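Local coordinates for putative lipase/esterase (Lactobacillus plantarum WCFS1, PDB 3BXP), which probably hydrolyses carboxylic ester bonds as a carboxylesterase of the alpha/beta-hydrolase superfamily, at residues B[35-40]-B[65-70]; B[39-44]-B[71-76]; B[155-160]-B[207-212]; B[187-192]-B[218-223]. One frame throughout, in Å; residues are numbered along the deposited sequence.

Interaction 1: residues B[35-40]-B[65-70]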
loop_
_atom_site.group_PDB
_atom_site.type_symbol
_atom_site.label_atom_id
_atom_site.label_comp_id
_atom_site.label_asym_id
_atom_site.label_seq_id
_atom_site.Cartn_x
_atom_site.Cartn_y
_atom_site.Cartn_z
ATOM N N TYR B 35 -1.501 7.564 -28.618
ATOM C CA TYR B 35 -1.990 7.078 -27.319
ATOM C C TYR B 35 -0.923 6.264 -26.629
ATOM O O TYR B 35 -0.152 5.525 -27.276
ATOM C CB TYR B 35 -3.220 6.156 -27.448
ATOM C CG TYR B 35 -4.435 6.756 -28.094
ATOM C CD1 TYR B 35 -5.011 7.909 -27.617
ATOM C CD2 TYR B 35 -5.022 6.114 -29.169
ATOM C CE1 TYR B 35 -6.153 8.443 -28.255
ATOM C CE2 TYR B 35 -6.144 6.607 -29.775
ATOM C CZ TYR B 35 -6.707 7.749 -29.334
ATOM O OH TYR B 35 -7.858 8.171 -30.002
ATOM N N PRO B 36 -0.854 6.374 -25.288
ATOM C CA PRO B 36 -0.090 5.404 -24.530
ATOM C C PRO B 36 -0.578 3.989 -24.767
ATOM O O PRO B 36 -1.653 3.748 -25.302
ATOM C CB PRO B 36 -0.361 5.780 -23.030
ATOM C CG PRO B 36 -1.016 7.107 -23.047
ATOM C CD PRO B 36 -1.704 7.204 -24.419
ATOM N N ILE B 37 0.226 3.015 -24.364
ATOM C CA ILE B 37 -0.130 1.610 -24.604
ATOM C C ILE B 37 0.281 0.764 -23.403
ATOM O O ILE B 37 1.384 0.919 -22.835
ATOM C CB ILE B 37 0.569 1.082 -25.936
ATOM C CG1 ILE B 37 0.263 -0.401 -26.252
ATOM C CG2 ILE B 37 2.107 1.209 -25.879
ATOM C CD1 ILE B 37 0.255 -0.708 -27.718
HETATM N N MSE B 38 -0.605 -0.118 -23.029
HETATM C CA MSE B 38 -0.352 -1.049 -21.924
HETATM C C MSE B 38 -0.219 -2.440 -22.478
HETATM O O MSE B 38 -1.126 -2.960 -23.098
HETATM C CB MSE B 38 -1.494 -1.055 -20.905
HETATM C CG MSE B 38 -1.171 -1.876 -19.736
HETATM SE SE MSE B 38 -2.525 -1.688 -18.341
HETATM C CE MSE B 38 -2.266 0.216 -17.932
ATOM N N ILE B 39 0.893 -3.069 -22.140
ATOM C CA ILE B 39 1.135 -4.492 -22.443
ATOM C C ILE B 39 0.860 -5.350 -21.213
ATOM O O ILE B 39 1.504 -5.175 -20.167
ATOM C CB ILE B 39 2.609 -4.746 -22.836
ATOM C CG1 ILE B 39 3.049 -3.918 -24.044
ATOM C CG2 ILE B 39 2.839 -6.282 -23.094
ATOM C CD1 ILE B 39 4.617 -3.992 -24.265
ATOM N N ILE B 40 -0.086 -6.255 -21.367
ATOM C CA ILE B 40 -0.629 -7.052 -20.236
ATOM C C ILE B 40 -0.059 -8.470 -20.297
ATOM O O ILE B 40 -0.214 -9.189 -21.328
ATOM C CB ILE B 40 -2.184 -7.083 -20.245
ATOM C CG1 ILE B 40 -2.801 -5.705 -19.992
ATOM C CG2 ILE B 40 -2.680 -8.091 -19.186
ATOM C CD1 ILE B 40 -4.293 -5.628 -20.365
ATOM N N GLY B 65 -8.298 5.814 -22.604
ATOM C CA GLY B 65 -7.533 6.361 -23.748
ATOM C C GLY B 65 -6.154 5.766 -23.975
ATOM O O GLY B 65 -5.162 6.480 -24.165
HETATM N N MSE B 66 -6.103 4.441 -23.940
HETATM C CA MSE B 66 -4.872 3.709 -24.183
HETATM C C MSE B 66 -5.096 2.551 -25.119
HETATM O O MSE B 66 -6.171 1.948 -25.158
HETATM C CB MSE B 66 -4.345 3.175 -22.862
HETATM C CG MSE B 66 -4.079 4.273 -21.873
HETATM SE SE MSE B 66 -3.382 3.441 -20.229
HETATM C CE MSE B 66 -3.700 1.875 -20.621
ATOM N N HIS B 67 -4.048 2.206 -25.832
ATOM C CA HIS B 67 -4.027 0.926 -26.545
ATOM C C HIS B 67 -3.689 -0.188 -25.532
ATOM O O HIS B 67 -3.103 0.114 -24.484
ATOM C CB HIS B 67 -2.911 0.925 -27.538
ATOM C CG HIS B 67 -2.981 1.948 -28.606
ATOM N ND1 HIS B 67 -3.990 1.993 -29.541
ATOM C CD2 HIS B 67 -2.095 2.919 -28.942
ATOM C CE1 HIS B 67 -3.714 2.952 -30.415
ATOM N NE2 HIS B 67 -2.570 3.522 -30.076
ATOM N N THR B 68 -4.069 -1.432 -25.849
ATOM C CA THR B 68 -3.582 -2.542 -25.044
ATOM C C THR B 68 -3.144 -3.681 -25.902
ATOM O O THR B 68 -3.683 -3.921 -26.966
ATOM C CB THR B 68 -4.605 -2.981 -23.998
ATOM O OG1 THR B 68 -5.750 -3.563 -24.629
ATOM C CG2 THR B 68 -5.004 -1.794 -23.137
ATOM N N VAL B 69 -2.128 -4.396 -25.422
ATOM C CA VAL B 69 -1.653 -5.637 -26.096
ATOM C C VAL B 69 -1.571 -6.688 -25.013
ATOM O O VAL B 69 -1.020 -6.424 -23.942
ATOM C CB VAL B 69 -0.250 -5.462 -26.766
ATOM C CG1 VAL B 69 0.387 -6.841 -27.251
ATOM C CG2 VAL B 69 -0.299 -4.442 -27.962
ATOM N N VAL B 70 -2.123 -7.868 -25.270
ATOM C CA VAL B 70 -1.975 -8.995 -24.341
ATOM C C VAL B 70 -0.933 -9.926 -24.882
ATOM O O VAL B 70 -0.991 -10.281 -26.055
ATOM C CB VAL B 70 -3.334 -9.722 -24.123
ATOM C CG1 VAL B 70 -3.118 -10.942 -23.190
ATOM C CG2 VAL B 70 -4.403 -8.723 -23.537
#

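Interaction 2: residues B[39-44]-B[71-76]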
loop_
_atom_site.group_PDB
_atom_site.type_symbol
_atom_site.label_atom_id
_atom_site.label_comp_id
_atom_site.label_asym_id
_atom_site.label_seq_id
_atom_site.Cartn_x
_atom_site.Cartn_y
_atom_site.Cartn_z
ATOM N N ILE B 39 0.893 -3.069 -22.140
ATOM C CA ILE B 39 1.135 -4.492 -22.443
ATOM C C ILE B 39 0.860 -5.350 -21.213
ATOM O O ILE B 39 1.504 -5.175 -20.167
ATOM C CB ILE B 39 2.609 -4.746 -22.836
ATOM C CG1 ILE B 39 3.049 -3.918 -24.044
ATOM C CG2 ILE B 39 2.839 -6.282 -23.094
ATOM C CD1 ILE B 39 4.617 -3.992 -24.265
ATOM N N ILE B 40 -0.086 -6.255 -21.367
ATOM C CA ILE B 40 -0.629 -7.052 -20.236
ATOM C C ILE B 40 -0.059 -8.470 -20.297
ATOM O O ILE B 40 -0.214 -9.189 -21.328
ATOM C CB ILE B 40 -2.184 -7.083 -20.245
ATOM C CG1 ILE B 40 -2.801 -5.705 -19.992
ATOM C CG2 ILE B 40 -2.680 -8.091 -19.186
ATOM C CD1 ILE B 40 -4.293 -5.628 -20.365
ATOM N N CYS B 41 0.701 -8.828 -19.246
ATOM C CA CYS B 41 1.187 -10.169 -19.056
ATOM C C CYS B 41 0.213 -10.839 -18.071
ATOM O O CYS B 41 0.178 -10.473 -16.928
ATOM C CB CYS B 41 2.628 -10.172 -18.520
ATOM S SG CYS B 41 3.787 -9.585 -19.749
ATOM N N PRO B 42 -0.630 -11.764 -18.551
ATOM C CA PRO B 42 -1.702 -12.365 -17.736
ATOM C C PRO B 42 -1.213 -13.220 -16.556
ATOM O O PRO B 42 -0.016 -13.645 -16.504
ATOM C CB PRO B 42 -2.463 -13.250 -18.727
ATOM C CG PRO B 42 -2.048 -12.792 -20.082
ATOM C CD PRO B 42 -0.656 -12.270 -19.951
ATOM N N GLY B 43 -2.109 -13.530 -15.640
ATOM C CA GLY B 43 -1.784 -14.577 -14.641
ATOM C C GLY B 43 -1.845 -15.983 -15.180
ATOM O O GLY B 43 -1.836 -16.182 -16.382
ATOM N N GLY B 44 -1.877 -16.989 -14.278
ATOM C CA GLY B 44 -2.019 -18.335 -14.707
ATOM C C GLY B 44 -0.960 -19.308 -14.207
ATOM O O GLY B 44 -0.862 -20.435 -14.693
ATOM N N LEU B 71 0.054 -10.234 -24.030
ATOM C CA LEU B 71 1.249 -11.024 -24.337
ATOM C C LEU B 71 1.145 -12.370 -23.639
ATOM O O LEU B 71 1.216 -12.446 -22.432
ATOM C CB LEU B 71 2.511 -10.307 -23.891
ATOM C CG LEU B 71 3.747 -11.262 -23.877
ATOM C CD1 LEU B 71 4.051 -11.952 -25.202
ATOM C CD2 LEU B 71 4.926 -10.423 -23.322
ATOM N N ASN B 72 0.899 -13.421 -24.413
ATOM C CA ASN B 72 0.844 -14.762 -23.895
ATOM C C ASN B 72 2.237 -15.380 -23.843
ATOM O O ASN B 72 2.618 -16.068 -24.717
ATOM C CB ASN B 72 -0.104 -15.587 -24.765
ATOM C CG ASN B 72 -1.595 -15.473 -24.350
ATOM O OD1 ASN B 72 -1.993 -14.725 -23.455
ATOM N ND2 ASN B 72 -2.413 -16.292 -24.990
ATOM N N TYR B 73 2.964 -15.063 -22.796
ATOM C CA TYR B 73 4.400 -15.385 -22.647
ATOM C C TYR B 73 4.577 -16.899 -22.435
ATOM O O TYR B 73 3.650 -17.639 -22.078
ATOM C CB TYR B 73 5.013 -14.533 -21.507
ATOM C CG TYR B 73 4.232 -14.754 -20.246
ATOM C CD1 TYR B 73 4.446 -15.892 -19.494
ATOM C CD2 TYR B 73 3.228 -13.863 -19.831
ATOM C CE1 TYR B 73 3.694 -16.175 -18.343
ATOM C CE2 TYR B 73 2.447 -14.143 -18.690
ATOM C CZ TYR B 73 2.676 -15.295 -17.962
ATOM O OH TYR B 73 1.879 -15.580 -16.860
ATOM N N GLN B 74 5.808 -17.347 -22.621
ATOM C CA GLN B 74 6.157 -18.753 -22.465
ATOM C C GLN B 74 5.649 -19.368 -21.173
ATOM O O GLN B 74 5.910 -18.866 -20.065
ATOM C CB GLN B 74 7.678 -18.854 -22.482
ATOM C CG GLN B 74 8.217 -20.206 -22.564
ATOM C CD GLN B 74 7.814 -20.895 -23.826
ATOM O OE1 GLN B 74 8.093 -20.412 -24.913
ATOM N NE2 GLN B 74 7.150 -22.038 -23.701
ATOM N N LEU B 75 5.076 -20.559 -21.301
ATOM C CA LEU B 75 4.616 -21.327 -20.141
ATOM C C LEU B 75 5.470 -22.590 -20.023
ATOM O O LEU B 75 6.327 -22.882 -20.889
ATOM C CB LEU B 75 3.169 -21.772 -20.340
ATOM C CG LEU B 75 2.163 -20.661 -20.556
ATOM C CD1 LEU B 75 0.794 -21.250 -20.888
ATOM C CD2 LEU B 75 2.192 -19.755 -19.304
ATOM N N ILE B 76 5.212 -23.348 -18.964
ATOM C CA ILE B 76 6.033 -24.554 -18.691
ATOM C C ILE B 76 5.479 -25.745 -19.482
ATOM O O ILE B 76 6.019 -26.807 -19.432
ATOM C CB ILE B 76 6.173 -24.896 -17.162
ATOM C CG1 ILE B 76 4.843 -25.266 -16.517
ATOM C CG2 ILE B 76 6.799 -23.786 -16.357
ATOM C CD1 ILE B 76 5.053 -25.996 -15.187
HETATM O O HOH W 1 0.920 -18.105 -16.253
#

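Interaction 3: residues B[155-160]-B[207-212]. With PGR (R-1,2-propanediol), chain K.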
loop_
_atom_site.group_PDB
_atom_site.type_symbol
_atom_site.label_atom_id
_atom_site.label_comp_id
_atom_site.label_asym_id
_atom_site.label_seq_id
_atom_site.Cartn_x
_atom_site.Cartn_y
_atom_site.Cartn_z
ATOM N N TYR B 155 -1.354 -8.398 -7.659
ATOM C CA TYR B 155 -1.056 -9.652 -6.999
ATOM C C TYR B 155 0.116 -10.391 -7.691
ATOM O O TYR B 155 -0.018 -11.565 -8.021
ATOM C CB TYR B 155 -2.310 -10.549 -6.931
ATOM C CG TYR B 155 -3.186 -10.589 -8.162
ATOM C CD1 TYR B 155 -4.027 -9.558 -8.457
ATOM C CD2 TYR B 155 -3.190 -11.675 -9.002
ATOM C CE1 TYR B 155 -4.873 -9.603 -9.564
ATOM C CE2 TYR B 155 -4.011 -11.737 -10.128
ATOM C CZ TYR B 155 -4.831 -10.705 -10.406
ATOM O OH TYR B 155 -5.667 -10.758 -11.486
ATOM N N PRO B 156 1.288 -9.749 -7.801
ATOM C CA PRO B 156 2.324 -10.388 -8.589
ATOM C C PRO B 156 3.050 -11.476 -7.851
ATOM O O PRO B 156 3.268 -11.359 -6.658
ATOM C CB PRO B 156 3.317 -9.282 -8.781
ATOM C CG PRO B 156 3.191 -8.466 -7.538
ATOM C CD PRO B 156 1.734 -8.417 -7.320
ATOM N N VAL B 157 3.397 -12.528 -8.571
ATOM C CA VAL B 157 4.464 -13.421 -8.113
ATOM C C VAL B 157 5.773 -12.676 -8.279
ATOM O O VAL B 157 6.049 -12.106 -9.354
ATOM C CB VAL B 157 4.469 -14.747 -8.872
ATOM C CG1 VAL B 157 5.704 -15.597 -8.511
ATOM C CG2 VAL B 157 3.128 -15.531 -8.676
ATOM N N ILE B 158 6.612 -12.673 -7.243
ATOM C CA ILE B 158 7.820 -11.877 -7.251
ATOM C C ILE B 158 9.031 -12.733 -6.931
ATOM O O ILE B 158 10.115 -12.563 -7.526
ATOM C CB ILE B 158 7.728 -10.740 -6.197
ATOM C CG1 ILE B 158 6.675 -9.697 -6.655
ATOM C CG2 ILE B 158 9.089 -10.097 -5.880
ATOM C CD1 ILE B 158 7.017 -8.954 -8.055
ATOM N N ASP B 159 8.866 -13.610 -5.953
ATOM C CA ASP B 159 9.991 -14.460 -5.468
ATOM C C ASP B 159 9.568 -15.913 -5.452
ATOM O O ASP B 159 8.645 -16.317 -4.705
ATOM C CB ASP B 159 10.477 -13.923 -4.126
ATOM C CG ASP B 159 11.659 -14.689 -3.546
ATOM O OD1 ASP B 159 11.961 -15.820 -3.975
ATOM O OD2 ASP B 159 12.268 -14.141 -2.577
ATOM N N LEU B 160 10.197 -16.693 -6.339
ATOM C CA LEU B 160 9.824 -18.084 -6.575
ATOM C C LEU B 160 10.204 -19.003 -5.430
ATOM O O LEU B 160 9.945 -20.201 -5.494
ATOM C CB LEU B 160 10.411 -18.613 -7.911
ATOM C CG LEU B 160 9.986 -17.859 -9.171
ATOM C CD1 LEU B 160 10.581 -18.541 -10.420
ATOM C CD2 LEU B 160 8.476 -17.794 -9.279
ATOM N N PRO B 207 1.048 -12.638 -0.120
ATOM C CA PRO B 207 1.275 -11.201 -0.172
ATOM C C PRO B 207 2.711 -10.779 0.101
ATOM O O PRO B 207 3.111 -9.677 -0.279
ATOM C CB PRO B 207 0.309 -10.648 0.883
ATOM C CG PRO B 207 -0.730 -11.591 0.955
ATOM C CD PRO B 207 -0.084 -12.942 0.766
ATOM N N ILE B 208 3.499 -11.679 0.697
ATOM C CA ILE B 208 4.889 -11.367 0.940
ATOM C C ILE B 208 5.605 -11.021 -0.363
ATOM O O ILE B 208 6.651 -10.355 -0.376
ATOM C CB ILE B 208 5.602 -12.546 1.641
ATOM C CG1 ILE B 208 6.920 -12.093 2.244
ATOM C CG2 ILE B 208 5.736 -13.687 0.706
ATOM C CD1 ILE B 208 6.824 -11.053 3.394
ATOM N N ASN B 209 5.080 -11.498 -1.473
ATOM C CA ASN B 209 5.678 -11.223 -2.767
ATOM C C ASN B 209 5.676 -9.720 -3.050
ATOM O O ASN B 209 6.673 -9.128 -3.437
ATOM C CB ASN B 209 4.908 -11.958 -3.878
ATOM C CG ASN B 209 5.314 -13.430 -4.004
ATOM O OD1 ASN B 209 6.344 -13.735 -4.553
ATOM N ND2 ASN B 209 4.424 -14.341 -3.559
ATOM N N SER B 210 4.512 -9.093 -2.938
ATOM C CA SER B 210 4.466 -7.666 -3.262
ATOM C C SER B 210 5.272 -6.856 -2.235
ATOM O O SER B 210 5.878 -5.847 -2.581
ATOM C CB SER B 210 3.025 -7.158 -3.426
ATOM O OG SER B 210 2.242 -7.403 -2.267
ATOM N N LEU B 211 5.230 -7.270 -0.975
ATOM C CA LEU B 211 5.969 -6.573 0.092
ATOM C C LEU B 211 7.456 -6.593 -0.255
ATOM O O LEU B 211 8.170 -5.637 -0.067
ATOM C CB LEU B 211 5.746 -7.280 1.442
ATOM C CG LEU B 211 4.367 -7.060 2.048
ATOM C CD1 LEU B 211 4.086 -8.105 3.131
ATOM C CD2 LEU B 211 4.220 -5.613 2.646
ATOM N N LYS B 212 7.912 -7.716 -0.765
ATOM C CA LYS B 212 9.337 -7.876 -1.127
ATOM C C LYS B 212 9.724 -6.921 -2.282
ATOM O O LYS B 212 10.747 -6.229 -2.207
ATOM C CB LYS B 212 9.638 -9.323 -1.529
ATOM C CG LYS B 212 9.715 -10.278 -0.395
ATOM C CD LYS B 212 9.668 -11.738 -0.870
ATOM C CE LYS B 212 10.128 -12.744 0.165
ATOM N NZ LYS B 212 11.647 -12.974 0.083
HETATM C C1 PGR K . 2.194 -12.654 3.720
HETATM C C2 PGR K . 2.876 -12.728 5.091
HETATM C C3 PGR K . 2.258 -13.828 5.961
HETATM O O1 PGR K . 2.573 -13.682 2.753
HETATM O O2 PGR K . 4.307 -12.936 5.087
HETATM O O HOH W 2 5.871 -16.902 -4.546
#

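Interaction 4: residues B[187-192]-B[218-223]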
loop_
_atom_site.group_PDB
_atom_site.type_symbol
_atom_site.label_atom_id
_atom_site.label_comp_id
_atom_site.label_asym_id
_atom_site.label_seq_id
_atom_site.Cartn_x
_atom_site.Cartn_y
_atom_site.Cartn_z
ATOM N N VAL B 187 16.162 -5.172 -8.490
ATOM C CA VAL B 187 15.785 -3.757 -8.424
ATOM C C VAL B 187 17.066 -2.910 -8.254
ATOM O O VAL B 187 17.970 -3.280 -7.498
ATOM C CB VAL B 187 14.790 -3.457 -7.275
ATOM C CG1 VAL B 187 14.577 -1.938 -7.094
ATOM C CG2 VAL B 187 13.441 -4.227 -7.516
ATOM N N THR B 188 17.117 -1.805 -8.989
ATOM C CA THR B 188 18.189 -0.800 -8.860
ATOM C C THR B 188 17.531 0.581 -9.086
ATOM O O THR B 188 16.358 0.670 -9.394
ATOM C CB THR B 188 19.320 -0.980 -9.908
ATOM O OG1 THR B 188 18.847 -0.585 -11.209
ATOM C CG2 THR B 188 19.856 -2.440 -9.936
ATOM N N PRO B 189 18.268 1.655 -8.846
ATOM C CA PRO B 189 17.655 2.953 -9.073
ATOM C C PRO B 189 17.228 3.162 -10.521
ATOM O O PRO B 189 16.496 4.114 -10.810
ATOM C CB PRO B 189 18.783 3.910 -8.657
ATOM C CG PRO B 189 19.448 3.147 -7.572
ATOM C CD PRO B 189 19.547 1.778 -8.137
ATOM N N ALA B 190 17.674 2.288 -11.413
ATOM C CA ALA B 190 17.324 2.360 -12.847
ATOM C C ALA B 190 15.959 1.729 -13.175
ATOM O O ALA B 190 15.444 1.880 -14.284
ATOM C CB ALA B 190 18.418 1.681 -13.698
ATOM N N SER B 191 15.413 0.961 -12.234
ATOM C CA SER B 191 14.127 0.289 -12.440
ATOM C C SER B 191 13.079 1.376 -12.722
ATOM O O SER B 191 13.136 2.447 -12.115
ATOM C CB SER B 191 13.706 -0.537 -11.219
ATOM O OG SER B 191 14.557 -1.661 -11.048
ATOM N N LYS B 192 12.124 1.127 -13.619
ATOM C CA LYS B 192 11.095 2.159 -13.911
ATOM C C LYS B 192 10.065 2.148 -12.781
ATOM O O LYS B 192 9.912 1.163 -12.060
ATOM C CB LYS B 192 10.367 1.896 -15.223
ATOM C CG LYS B 192 11.236 1.790 -16.447
ATOM C CD LYS B 192 12.085 3.036 -16.652
ATOM C CE LYS B 192 13.057 2.817 -17.842
ATOM N NZ LYS B 192 13.803 4.055 -18.214
ATOM N N LEU B 218 11.543 0.843 -2.764
ATOM C CA LEU B 218 11.624 1.955 -1.837
ATOM C C LEU B 218 13.062 2.074 -1.355
ATOM O O LEU B 218 13.556 3.182 -1.109
ATOM C CB LEU B 218 10.678 1.774 -0.627
ATOM C CG LEU B 218 9.167 1.878 -0.816
ATOM C CD1 LEU B 218 8.414 1.300 0.415
ATOM C CD2 LEU B 218 8.772 3.308 -1.078
ATOM N N GLN B 219 13.743 0.954 -1.193
ATOM C CA GLN B 219 15.144 0.993 -0.752
ATOM C C GLN B 219 16.037 1.775 -1.761
ATOM O O GLN B 219 16.948 2.523 -1.386
ATOM C CB GLN B 219 15.653 -0.438 -0.524
ATOM C CG GLN B 219 17.104 -0.578 -0.017
ATOM C CD GLN B 219 17.356 0.071 1.355
ATOM O OE1 GLN B 219 16.558 -0.056 2.299
ATOM N NE2 GLN B 219 18.496 0.747 1.475
ATOM N N HIS B 220 15.719 1.645 -3.028
ATOM C CA HIS B 220 16.480 2.261 -4.118
ATOM C C HIS B 220 15.826 3.550 -4.582
ATOM O O HIS B 220 16.219 4.133 -5.603
ATOM C CB HIS B 220 16.618 1.264 -5.262
ATOM C CG HIS B 220 17.562 0.142 -4.951
ATOM N ND1 HIS B 220 17.144 -1.127 -4.619
ATOM C CD2 HIS B 220 18.915 0.118 -4.904
ATOM C CE1 HIS B 220 18.199 -1.878 -4.360
ATOM N NE2 HIS B 220 19.281 -1.152 -4.527
ATOM N N GLN B 221 14.861 3.981 -3.790
ATOM C CA GLN B 221 14.112 5.232 -3.987
ATOM C C GLN B 221 13.525 5.392 -5.370
ATOM O O GLN B 221 13.491 6.494 -5.935
ATOM C CB GLN B 221 14.981 6.428 -3.628
ATOM C CG GLN B 221 15.286 6.475 -2.157
ATOM C CD GLN B 221 15.947 7.760 -1.736
ATOM O OE1 GLN B 221 16.802 8.298 -2.444
ATOM N NE2 GLN B 221 15.559 8.264 -0.568
ATOM N N VAL B 222 13.015 4.297 -5.907
ATOM C CA VAL B 222 12.312 4.337 -7.177
ATOM C C VAL B 222 10.894 4.752 -6.901
ATOM O O VAL B 222 10.298 4.268 -5.941
ATOM C CB VAL B 222 12.363 2.991 -7.910
ATOM C CG1 VAL B 222 11.480 3.024 -9.156
ATOM C CG2 VAL B 222 13.788 2.626 -8.226
ATOM N N ALA B 223 10.342 5.617 -7.754
ATOM C CA ALA B 223 8.948 6.022 -7.613
ATOM C C ALA B 223 8.018 4.805 -7.583
ATOM O O ALA B 223 7.963 3.993 -8.520
ATOM C CB ALA B 223 8.510 6.936 -8.705
#

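Interaction 1: residues B[35-40]-B[65-70]
Tyr35 presents the edge of its ring to the face of the His67 imidazole, the planes at 73° and Tyr35 CD2 3.6 Å from His67 CE1, while Tyr35 CB stands over one face of the same ring. Beside this stack Ile37 completes the closely packed part of the contact. Its CG1, anti to the backbone N (chi1 179°), lies 3.7 Å from His67 CB; its CD1 rests 3.6 Å from that same carbon and also meets Val69. On the other face of the parallel strand pair the selenomethionines Met38 and Met66 lie together, though the placing of the Met66 methyl is doubtful. Met61 of the connecting helix 54-63 touches both side chains, which places them inside a beta-alpha-beta crossover.

Packing is slacker at the Val70 end, where this partly exposed residue brings CG2 only to 4.3 Å from Ile40 CB. Tyr35 is partly exposed too, yet its ring stays packed on His67 and its hydroxyl bonds to Asp24 O. Between these limits the backbones exchange four hydrogen bonds, from His67 N to Pro36 O at 2.9 Å through Ile40 N to Val69 O at 2.7 Å. The chemistry implies that two adjoining strands pair their backbone groups between largely apolar faces, and that the imidazole within is satisfied by backbone partners, ND1 by Leu23 N and NE2 by His105 O.

Interaction 2: residues B[39-44]-B[71-76]
Tyr73 and Pro42 slide past each other in opposite directions, so that CE2 of the phenol ring lies 3.8 Å from Pro42 CD while the hydroxyl reaches the proline's own carbonyl. That bond, Tyr73 OH to Pro42 O, is 2.7 Å long; the oxygen sits at the ring's edge, in its plane. Tyr73 CB already points toward 39-44, and CG, between the backbone N and the carbonyl carbon (chi1 56°), continues from it on that side. A water 2.8 Å from Tyr73 OH donates to it and also, weakly, to Gly43 O. A phenylalanine here would keep the ring packing but would probably leave Pro42 O and the water without their hydroxyl mate, and the ring less firmly held in its rotation.

Cys41 approaches the same ring obliquely: its CB is 4.0 Å from Tyr73 CD2, and its SG lies 3.8 Å from CD2 of Leu71. Leu71 also rests its CB near Ile39 CG2, and its backbone N makes a nearly straight bond to Ile40 O, 2.9 Å, the only backbone-to-backbone bond between the two segments. Asn72 then centres an inverse gamma turn, and its OD1 comes 3.9 Å from Pro42 CG, the two side chains at about a right angle.

His49 adds an edge-to-face ring to Tyr73, which also touches Ala118, inside the GxSxG sequence of the probable nucleophile elbow. A glycine-rich turn at the C-terminal end of a central strand, here Gly43 and Gly44, is consistent with the oxyanion-hole loop of related alpha/beta-hydrolase esterases.

Interaction 3: residues B[155-160]-B[207-212]
Pro156 opens the contact by setting its carbonyl oxygen 3.3 Å from Asn209 CB; this buried oxygen has no hydrogen-bonding partner in the model. Its ring carbon CD meets Ser210 CB more loosely, while the Ser210 hydroxyl is occupied with Gln198 and Tyr226. Val157 points away from the helix; its side chain touches His121, and its backbone bonds to Ser117 of the probable nucleophile elbow.

At Ile158 the segment begins to be gripped. Its N-H bonds to Asn209 OD1 at 2.9 Å, the donor 48° above the plane of the amide carbonyl, and its CG1 packs 3.3 Å from Asn209 O. Asp159 N reaches the same OD1, also at 2.9 Å, but nearly along the C=O axis, so one amide oxygen takes two successive backbone donors. Asn209 ND2 donates to Pro206 O, which fixes the rotation of the group.

Asp159 carries its CG anti to the backbone N (chi1 -178°), and OD2 receives Lys212 NZ at 3.0 Å on the anti side, 33° out of the carboxylate plane. Gln184 shares that oxygen, and Thr161 takes OD1. Across the helix, Ile208 N bonds weakly to O1 of a propanediol that Gln215 of the second subunit also binds. A neutral amide reading the loop's backbone, reinforced by a salt bridge, implies that the start of helix 208-219 holds the loop after strand 150-154 mainly by directional polar bonds.

Interaction 4: residues B[187-192]-B[218-223]
Thr188 to Ser191 form a type I beta turn that lies beside the Schellman motif ending helix 208-219, with Pro189 CA 5.1 Å from His220 CA and Gln221, at positive phi, as the C-prime residue. His220 is the main side chain of the contact. Its CG, anti to the carbonyl carbon (chi1 -72°), is thereby set 4.1 Å from Thr188 CA, and one face of the ring carries both that carbon, in a CH-pi contact, and Val187 O, 3.4 Å from CE1. Pro189 CD comes obliquely to within 3.7 Å of His220 CD2, and Val187 CG1 meets ND1, which itself bonds to Ala216 O in the helix. An alanine in place of His220 would probably open a gap against Thr188 and Pro189 and leave Ala216 O without its imidazole mate.

Deeper in, Val222 spreads its methyls between carbonyls: CG2 is 3.4 Å from Thr188 O, and CG1 the same distance from Ser191 O. Lys192 O lies beside CG1 and takes a bond from Asn127. No hydrogen bond joins 187-192 to 218-223; a ring face and two methyls against backbone, with Pro189 and Val187 packed on the imidazole, imply an attachment that rests on shape rather than on directional bonds.

How the interactions relate
Interactions 1 and 2 are buried and hold the same elements, strands 35-41 and 67-72: they share Ile39 and Ile40 and touch where Val70 CG1 packs on Pro42 CG at 3.8 Å. Along these strands the chemistry shifts from regular sheet bonding and apolar faces to a side-chain hydroxyl and water at the loops near the probable nucleophile elbow. Interactions 3 and 4 both attach loops to helix 208-219, their centres about 16 Å apart, and do so differently: the first, buried, relies on amide and charge, the second, only partly buried, on van der Waals and CH-pi contacts. Interactions 1 and 3 lie on opposite sides of the chain's centre.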